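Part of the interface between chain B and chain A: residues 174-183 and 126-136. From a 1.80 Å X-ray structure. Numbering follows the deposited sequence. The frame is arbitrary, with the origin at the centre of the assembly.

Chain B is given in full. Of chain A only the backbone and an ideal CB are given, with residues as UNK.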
ATOM      1  N   ASP B 174      -8.411 -17.868  19.390  1.00 77.54           N
ATOM      2  CA  ASP B 174      -8.309 -19.182  18.697  1.00 77.31           C
ATOM      3  C   ASP B 174      -8.201 -18.956  17.183  1.00 74.06           C
ATOM      4  O   ASP B 174      -7.399 -19.664  16.543  1.00 73.56           O
ATOM      5  CB  ASP B 174      -9.501 -20.081  19.039  1.00 79.06           C
ATOM      6  CG  ASP B 174      -9.602 -20.444  20.511  1.00 82.53           C
ATOM      7  OD1 ASP B 174      -8.696 -20.061  21.279  1.00 83.58           O
ATOM      8  OD2 ASP B 174     -10.592 -21.106  20.879  1.00 84.20           O
ATOM      9  N   LEU B 175      -8.975 -18.008  16.642  1.00 72.09           N
ATOM     10  CA  LEU B 175      -9.016 -17.686  15.188  1.00 69.06           C
ATOM     11  C   LEU B 175      -7.671 -17.095  14.748  1.00 67.95           C
ATOM     12  O   LEU B 175      -7.149 -17.553  13.715  1.00 65.95           O
ATOM     13  CB  LEU B 175     -10.173 -16.718  14.909  1.00 67.48           C
ATOM     14  CG  LEU B 175     -10.357 -16.300  13.449  1.00 64.41           C
ATOM     15  CD1 LEU B 175     -10.430 -17.512  12.532  1.00 63.91           C
ATOM     16  CD2 LEU B 175     -11.600 -15.437  13.286  1.00 63.56           C
ATOM     17  N   PHE B 176      -7.133 -16.127  15.500  1.00 69.24           N
ATOM     18  CA  PHE B 176      -5.845 -15.439  15.202  1.00 69.05           C
ATOM     19  C   PHE B 176      -4.688 -16.445  15.233  1.00 70.28           C
ATOM     20  O   PHE B 176      -3.771 -16.317  14.398  1.00 68.93           O
ATOM     21  CB  PHE B 176      -5.576 -14.287  16.179  1.00 70.29           C
ATOM     22  CG  PHE B 176      -6.343 -13.010  15.924  1.00 69.46           C
ATOM     23  CD1 PHE B 176      -6.705 -12.622  14.641  1.00 67.32           C
ATOM     24  CD2 PHE B 176      -6.669 -12.168  16.978  1.00 71.22           C
ATOM     25  CE1 PHE B 176      -7.399 -11.442  14.424  1.00 66.60           C
ATOM     26  CE2 PHE B 176      -7.360 -10.987  16.759  1.00 70.40           C
ATOM     27  CZ  PHE B 176      -7.723 -10.624  15.482  1.00 68.04           C
ATOM     28  N   HIS B 177      -4.724 -17.399  16.168  1.00 73.31           N
ATOM     29  CA  HIS B 177      -3.722 -18.491  16.308  1.00 75.10           C
ATOM     30  C   HIS B 177      -3.755 -19.381  15.060  1.00 73.99           C
ATOM     31  O   HIS B 177      -2.672 -19.699  14.531  1.00 73.47           O
ATOM     32  CB  HIS B 177      -3.974 -19.291  17.593  1.00 78.49           C
ATOM     33  CG  HIS B 177      -3.034 -20.434  17.778  1.00 80.45           C
ATOM     34  ND1 HIS B 177      -3.460 -21.749  17.774  1.00 82.10           N
ATOM     35  CD2 HIS B 177      -1.696 -20.469  17.956  1.00 80.96           C
ATOM     36  CE1 HIS B 177      -2.426 -22.544  17.953  1.00 83.74           C
ATOM     37  NE2 HIS B 177      -1.330 -21.783  18.066  1.00 83.08           N
ATOM     38  N   GLU B 178      -4.959 -19.757  14.617  1.00 73.91           N
ATOM     39  CA  GLU B 178      -5.211 -20.628  13.436  1.00 73.28           C
ATOM     40  C   GLU B 178      -4.745 -19.926  12.152  1.00 70.14           C
ATOM     41  O   GLU B 178      -4.292 -20.631  11.229  1.00 69.26           O
ATOM     42  CB  GLU B 178      -6.696 -20.993  13.380  1.00 74.59           C
ATOM     43  CG  GLU B 178      -7.090 -21.797  12.157  1.00 74.32           C
ATOM     44  CD  GLU B 178      -8.438 -22.488  12.270  1.00 76.25           C
ATOM     45  OE1 GLU B 178      -9.299 -21.989  13.023  1.00 77.27           O
ATOM     46  OE2 GLU B 178      -8.622 -23.529  11.609  1.00 77.87           O
ATOM     47  N   LEU B 179      -4.859 -18.594  12.092  1.00 68.01           N
ATOM     48  CA  LEU B 179      -4.431 -17.769  10.928  1.00 65.52           C
ATOM     49  C   LEU B 179      -2.898 -17.765  10.835  1.00 65.62           C
ATOM     50  O   LEU B 179      -2.383 -17.922   9.713  1.00 64.19           O
ATOM     51  CB  LEU B 179      -4.995 -16.351  11.067  1.00 63.80           C
ATOM     52  CG  LEU B 179      -6.488 -16.211  10.768  1.00 63.20           C
ATOM     53  CD1 LEU B 179      -7.038 -14.904  11.317  1.00 62.75           C
ATOM     54  CD2 LEU B 179      -6.758 -16.316   9.275  1.00 61.20           C
ATOM     55  N   GLU B 180      -2.206 -17.603  11.969  1.00 67.79           N
ATOM     56  CA  GLU B 180      -0.719 -17.642  12.061  1.00 68.89           C
ATOM     57  C   GLU B 180      -0.210 -19.004  11.573  1.00 69.51           C
ATOM     58  O   GLU B 180       0.809 -19.026  10.852  1.00 68.76           O
ATOM     59  CB  GLU B 180      -0.253 -17.379  13.495  1.00 71.64           C
ATOM     60  CG  GLU B 180      -0.407 -15.933  13.927  1.00 71.66           C
ATOM     61  CD  GLU B 180      -0.109 -15.665  15.393  1.00 74.56           C
ATOM     62  OE1 GLU B 180       0.053 -16.642  16.157  1.00 77.07           O
ATOM     63  OE2 GLU B 180      -0.040 -14.477  15.771  1.00 75.08           O
ATOM     64  N   THR B 181      -0.895 -20.087  11.956  1.00 70.72           N
ATOM     65  CA  THR B 181      -0.578 -21.492  11.575  1.00 71.79           C
ATOM     66  C   THR B 181      -0.617 -21.636  10.047  1.00 69.62           C
ATOM     67  O   THR B 181       0.314 -22.255   9.494  1.00 69.92           O
ATOM     68  CB  THR B 181      -1.531 -22.477  12.267  1.00 73.89           C
ATOM     69  OG1 THR B 181      -1.498 -22.214  13.670  1.00 75.62           O
ATOM     70  CG2 THR B 181      -1.176 -23.927  12.018  1.00 75.65           C
ATOM     71  N   ASP B 182      -1.648 -21.081   9.397  1.00 67.44           N
ATOM     72  CA  ASP B 182      -1.865 -21.159   7.924  1.00 65.64           C
ATOM     73  C   ASP B 182      -0.710 -20.478   7.178  1.00 63.63           C
ATOM     74  O   ASP B 182      -0.337 -20.981   6.100  1.00 63.31           O
ATOM     75  CB  ASP B 182      -3.210 -20.550   7.514  1.00 64.55           C
ATOM     76  CG  ASP B 182      -4.330 -21.569   7.418  1.00 66.00           C
ATOM     77  OD1 ASP B 182      -4.548 -22.292   8.407  1.00 68.47           O
ATOM     78  OD2 ASP B 182      -4.964 -21.642   6.347  1.00 65.49           O
ATOM     79  N   GLY B 183      -0.187 -19.371   7.718  1.00 62.31           N
ATOM     80  CA  GLY B 183       0.989 -18.658   7.176  1.00 60.33           C
ATOM     81  C   GLY B 183       0.596 -17.451   6.339  1.00 57.28           C
ATOM     82  O   GLY B 183      -0.599 -17.320   5.998  1.00 56.16           O
TER
ATOM     83  N   UNK A 126     -16.284 -18.585   5.756  1.00 49.52           N
ATOM     84  CA  UNK A 126     -15.621 -19.324   6.864  1.00 51.26           C
ATOM     85  C   UNK A 126     -14.772 -18.324   7.648  1.00 49.90           C
ATOM     86  O   UNK A 126     -14.262 -17.369   7.066  1.00 47.82           O
ATOM     87  CB  UNK A 126     -14.760 -20.476   6.342  1.00 51.26           C
ATOM     88  N   UNK A 127     -14.618 -18.486   8.985  1.00 50.61           N
ATOM     89  CA  UNK A 127     -13.925 -17.498   9.818  1.00 49.64           C
ATOM     90  C   UNK A 127     -12.572 -17.004   9.277  1.00 47.93           C
ATOM     91  O   UNK A 127     -12.339 -15.806   9.306  1.00 45.59           O
ATOM     92  CB  UNK A 127     -13.705 -18.098  11.208  1.00 49.64           C
ATOM     93  N   UNK A 128     -11.717 -17.929   8.827  1.00 48.36           N
ATOM     94  CA  UNK A 128     -10.387 -17.631   8.228  1.00 47.21           C
ATOM     95  C   UNK A 128     -10.558 -16.664   7.053  1.00 44.47           C
ATOM     96  O   UNK A 128      -9.888 -15.614   7.043  1.00 42.65           O
ATOM     97  CB  UNK A 128      -9.695 -18.913   7.759  1.00 47.21           C
ATOM     98  N   UNK A 129     -11.412 -17.039   6.098  1.00 43.81           N
ATOM     99  CA  UNK A 129     -11.570 -16.351   4.790  1.00 42.16           C
ATOM    100  C   UNK A 129     -12.252 -14.997   5.007  1.00 40.33           C
ATOM    101  O   UNK A 129     -11.962 -14.074   4.226  1.00 38.42           O
ATOM    102  CB  UNK A 129     -12.383 -17.204   3.814  1.00 42.16           C
ATOM    103  N   UNK A 130     -13.089 -14.872   6.044  1.00 39.94           N
ATOM    104  CA  UNK A 130     -13.677 -13.587   6.491  1.00 38.89           C
ATOM    105  C   UNK A 130     -12.548 -12.603   6.831  1.00 37.44           C
ATOM    106  O   UNK A 130     -12.588 -11.466   6.330  1.00 36.03           O
ATOM    107  CB  UNK A 130     -14.589 -13.793   7.702  1.00 38.89           C
ATOM    108  N   UNK A 131     -11.569 -13.031   7.635  1.00 37.74           N
ATOM    109  CA  UNK A 131     -10.412 -12.185   8.056  1.00 36.77           C
ATOM    110  C   UNK A 131      -9.549 -11.877   6.822  1.00 35.35           C
ATOM    111  O   UNK A 131      -9.146 -10.710   6.671  1.00 33.96           O
ATOM    112  CB  UNK A 131      -9.576 -12.883   9.131  1.00 36.77           C
ATOM    113  N   UNK A 132      -9.281 -12.882   5.979  1.00 35.66           N
ATOM    114  CA  UNK A 132      -8.466 -12.729   4.741  1.00 34.81           C
ATOM    115  C   UNK A 132      -9.116 -11.704   3.803  1.00 33.66           C
ATOM    116  O   UNK A 132      -8.371 -10.917   3.193  1.00 32.14           O
ATOM    117  CB  UNK A 132      -8.312 -14.071   4.022  1.00 34.81           C
ATOM    118  N   UNK A 133     -10.449 -11.729   3.687  1.00 33.53           N
ATOM    119  CA  UNK A 133     -11.249 -10.833   2.819  1.00 32.83           C
ATOM    120  C   UNK A 133     -11.172  -9.393   3.338  1.00 32.13           C
ATOM    121  O   UNK A 133     -10.878  -8.490   2.535  1.00 31.24           O
ATOM    122  CB  UNK A 133     -12.707 -11.294   2.758  1.00 32.83           C
ATOM    123  N   UNK A 134     -11.421  -9.187   4.635  1.00 32.66           N
ATOM    124  CA  UNK A 134     -11.359  -7.846   5.278  1.00 32.38           C
ATOM    125  C   UNK A 134      -9.957  -7.252   5.080  1.00 32.03           C
ATOM    126  O   UNK A 134      -9.865  -6.068   4.703  1.00 31.35           O
ATOM    127  CB  UNK A 134     -11.692  -7.935   6.769  1.00 32.38           C
ATOM    128  N   UNK A 135      -8.912  -8.055   5.295  1.00 32.77           N
ATOM    129  CA  UNK A 135      -7.493  -7.618   5.192  1.00 32.92           C
ATOM    130  C   UNK A 135      -7.160  -7.311   3.727  1.00 31.47           C
ATOM    131  O   UNK A 135      -6.516  -6.273   3.480  1.00 30.23           O
ATOM    132  CB  UNK A 135      -6.546  -8.689   5.737  1.00 32.92           C
ATOM    133  N   UNK A 136      -7.601  -8.161   2.794  1.00 30.95           N
ATOM    134  CA  UNK A 136      -7.356  -8.019   1.338  1.00 30.60           C
ATOM    135  C   UNK A 136      -7.925  -6.686   0.833  1.00 29.89           C
ATOM    136  O   UNK A 136      -7.228  -6.001   0.061  1.00 28.97           O
ATOM    137  CB  UNK A 136      -7.982  -9.183   0.567  1.00 30.60           C
TER

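The two helices cross steeply, at 77° between their N-to-C directions, with axes 10.3 Å apart at closest approach.

Position 126 precedes the helix, and its ideal CB has no atom of chain B within 5.5 Å. With phi/psi of -82/147 it suits a residue whose side chain can accept a bond from the first turn. The deposited residue is C126(A), whose SG caps the helix by accepting from the backbone N of position 129, 3.5 Å from SG.

At position 127, CA-to-CB points toward chain B and the ideal CB lies 3.6 Å from L175(B) CD1. A compact apolar residue would suit, and in the first turn of a helix, with phi at -47°, proline is also acceptable. It is P127(A), whose CB packs against L175(B) CD1 at 3.6 Å.

Position 128 is the nearest in backbone register, its CA 6.5 Å from that of L179(B). CA-to-CB points sideways, and the ideal CB lies 4.2 Å from L179(B) CD2, while the carboxylates of E178(B) and D182(B) lie farther out. A long side chain with an aliphatic stem and a positive end answers both features, so lysine or arginine would fit. The residue is K128(A). Its CG lies 4.0 Å from L179(B) CD2, and its NZ forms a salt bridge with D182(B) OD1 at 3.1 Å, although the hydrogen bonds within that pairing are weak. A longer salt bridge joins NZ to E178(B) OE2 at 3.8 Å, so one ammonium serves two acids a helical turn apart.

Positions 129 and 130 point away and sideways, respectively, and chain B sets little demand on them. They hold R129(A) and A130(A), neither in contact with the opposing stretch.

Position 131 points toward chain B, its ideal CB 3.9 Å from L179(B) CD1 and 5.3 Å from L175(B) CD2. Between two leucines a medium apolar side chain is expected, valine or isoleucine among them. V131(A) places CG1 3.6 Å from L179(B) CD1 and CG2 3.9 Å from L175(B) CD2, with CG2 also about 3.9 Å from L179(B) CD1, so that it touches both leucines.

From position 132, CA-to-CB runs sideways and the ideal CB has no atom of chain B within 5.5 Å, so only a large side chain can arrive. L179(B) offers a methyl, and the carbonyls of L179(B) and G183(B) offer acceptors; a large side chain with a donor would suit. W132(A) sets CD1 3.9 Å from L179(B) CD2. Its NE1 donates to a water at 3.2 Å, which in turn donates to L179(B) O and G183(B) O, and D182(B) OD2 lies at the ring edge, 3.5 Å from CH2.

Positions 133, 134 and 136 are out of reach and carry A133(A), L134(A) and A136(A).

Position 135 points toward chain B across open space, with the ring of F176(B) beyond, so a long, flexible side chain is favoured. R135(A) is extended and brings NH2 3.5 Å from F176(B) CE1, in an oblique approach.

Chain A 126-136: CPKRAVWALRA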
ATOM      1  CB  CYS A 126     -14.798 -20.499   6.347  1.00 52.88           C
ATOM      2  SG  CYS A 126     -13.021 -20.164   6.242  1.00 53.40           S
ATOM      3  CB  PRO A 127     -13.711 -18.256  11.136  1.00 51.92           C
ATOM      4  CG  PRO A 127     -14.891 -19.197  11.207  1.00 53.67           C
ATOM      5  CD  PRO A 127     -15.123 -19.625   9.773  1.00 53.06           C
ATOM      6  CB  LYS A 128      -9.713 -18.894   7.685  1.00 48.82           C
ATOM      7  CG  LYS A 128      -8.882 -19.694   8.674  1.00 51.37           C
ATOM      8  CD  LYS A 128      -8.009 -20.717   7.971  1.00 52.61           C
ATOM      9  CE  LYS A 128      -7.711 -21.944   8.805  1.00 55.56           C
ATOM     10  NZ  LYS A 128      -7.500 -23.140   7.956  1.00 56.95           N
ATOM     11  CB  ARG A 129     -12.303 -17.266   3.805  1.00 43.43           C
ATOM     12  CG  ARG A 129     -11.447 -18.434   3.336  1.00 45.12           C
ATOM     13  CD  ARG A 129     -12.210 -19.514   2.600  1.00 46.80           C
ATOM     14  NE  ARG A 129     -11.337 -20.632   2.253  1.00 48.48           N
ATOM     15  CZ  ARG A 129     -10.962 -20.981   1.021  1.00 49.04           C
ATOM     16  NH1 ARG A 129     -11.384 -20.312  -0.041  1.00 48.16           N
ATOM     17  NH2 ARG A 129     -10.164 -22.023   0.854  1.00 50.53           N
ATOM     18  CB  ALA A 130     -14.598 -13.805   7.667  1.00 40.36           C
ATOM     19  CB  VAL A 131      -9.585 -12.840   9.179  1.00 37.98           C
ATOM     20  CG1 VAL A 131      -8.316 -12.052   9.475  1.00 37.35           C
ATOM     21  CG2 VAL A 131     -10.405 -13.021  10.451  1.00 39.39           C
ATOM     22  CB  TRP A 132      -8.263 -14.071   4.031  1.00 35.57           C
ATOM     23  CG  TRP A 132      -7.348 -15.022   4.737  1.00 36.90           C
ATOM     24  CD1 TRP A 132      -6.474 -14.739   5.747  1.00 37.39           C
ATOM     25  CD2 TRP A 132      -7.185 -16.421   4.450  1.00 38.15           C
ATOM     26  NE1 TRP A 132      -5.799 -15.868   6.122  1.00 38.85           N
ATOM     27  CE2 TRP A 132      -6.209 -16.914   5.341  1.00 39.41           C
ATOM     28  CE3 TRP A 132      -7.772 -17.304   3.535  1.00 38.58           C
ATOM     29  CZ2 TRP A 132      -5.813 -18.251   5.344  1.00 41.09           C
ATOM     30  CZ3 TRP A 132      -7.377 -18.623   3.536  1.00 40.21           C
ATOM     31  CH2 TRP A 132      -6.411 -19.088   4.429  1.00 41.42           C
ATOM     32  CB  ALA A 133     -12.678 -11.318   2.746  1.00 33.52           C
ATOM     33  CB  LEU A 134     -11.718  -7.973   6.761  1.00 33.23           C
ATOM     34  CG  LEU A 134     -13.191  -8.262   7.052  1.00 34.12           C
ATOM     35  CD1 LEU A 134     -13.386  -8.702   8.492  1.00 35.37           C
ATOM     36  CD2 LEU A 134     -14.056  -7.050   6.747  1.00 33.91           C
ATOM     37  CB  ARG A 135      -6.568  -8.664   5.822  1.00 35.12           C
ATOM     38  CG  ARG A 135      -6.591  -8.636   7.344  1.00 37.24           C
ATOM     39  CD  ARG A 135      -5.694  -9.662   8.009  1.00 39.77           C
ATOM     40  NE  ARG A 135      -5.865  -9.656   9.460  1.00 42.09           N
ATOM     41  CZ  ARG A 135      -5.301 -10.518  10.304  1.00 44.34           C
ATOM     42  NH1 ARG A 135      -4.508 -11.479   9.856  1.00 45.53           N
ATOM     43  NH2 ARG A 135      -5.534 -10.417  11.603  1.00 45.73           N
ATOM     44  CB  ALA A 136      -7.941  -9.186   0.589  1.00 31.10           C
TER
HETATM   45  O   HOH W   1      -3.004 -16.905   7.239  1.00 45.07           O
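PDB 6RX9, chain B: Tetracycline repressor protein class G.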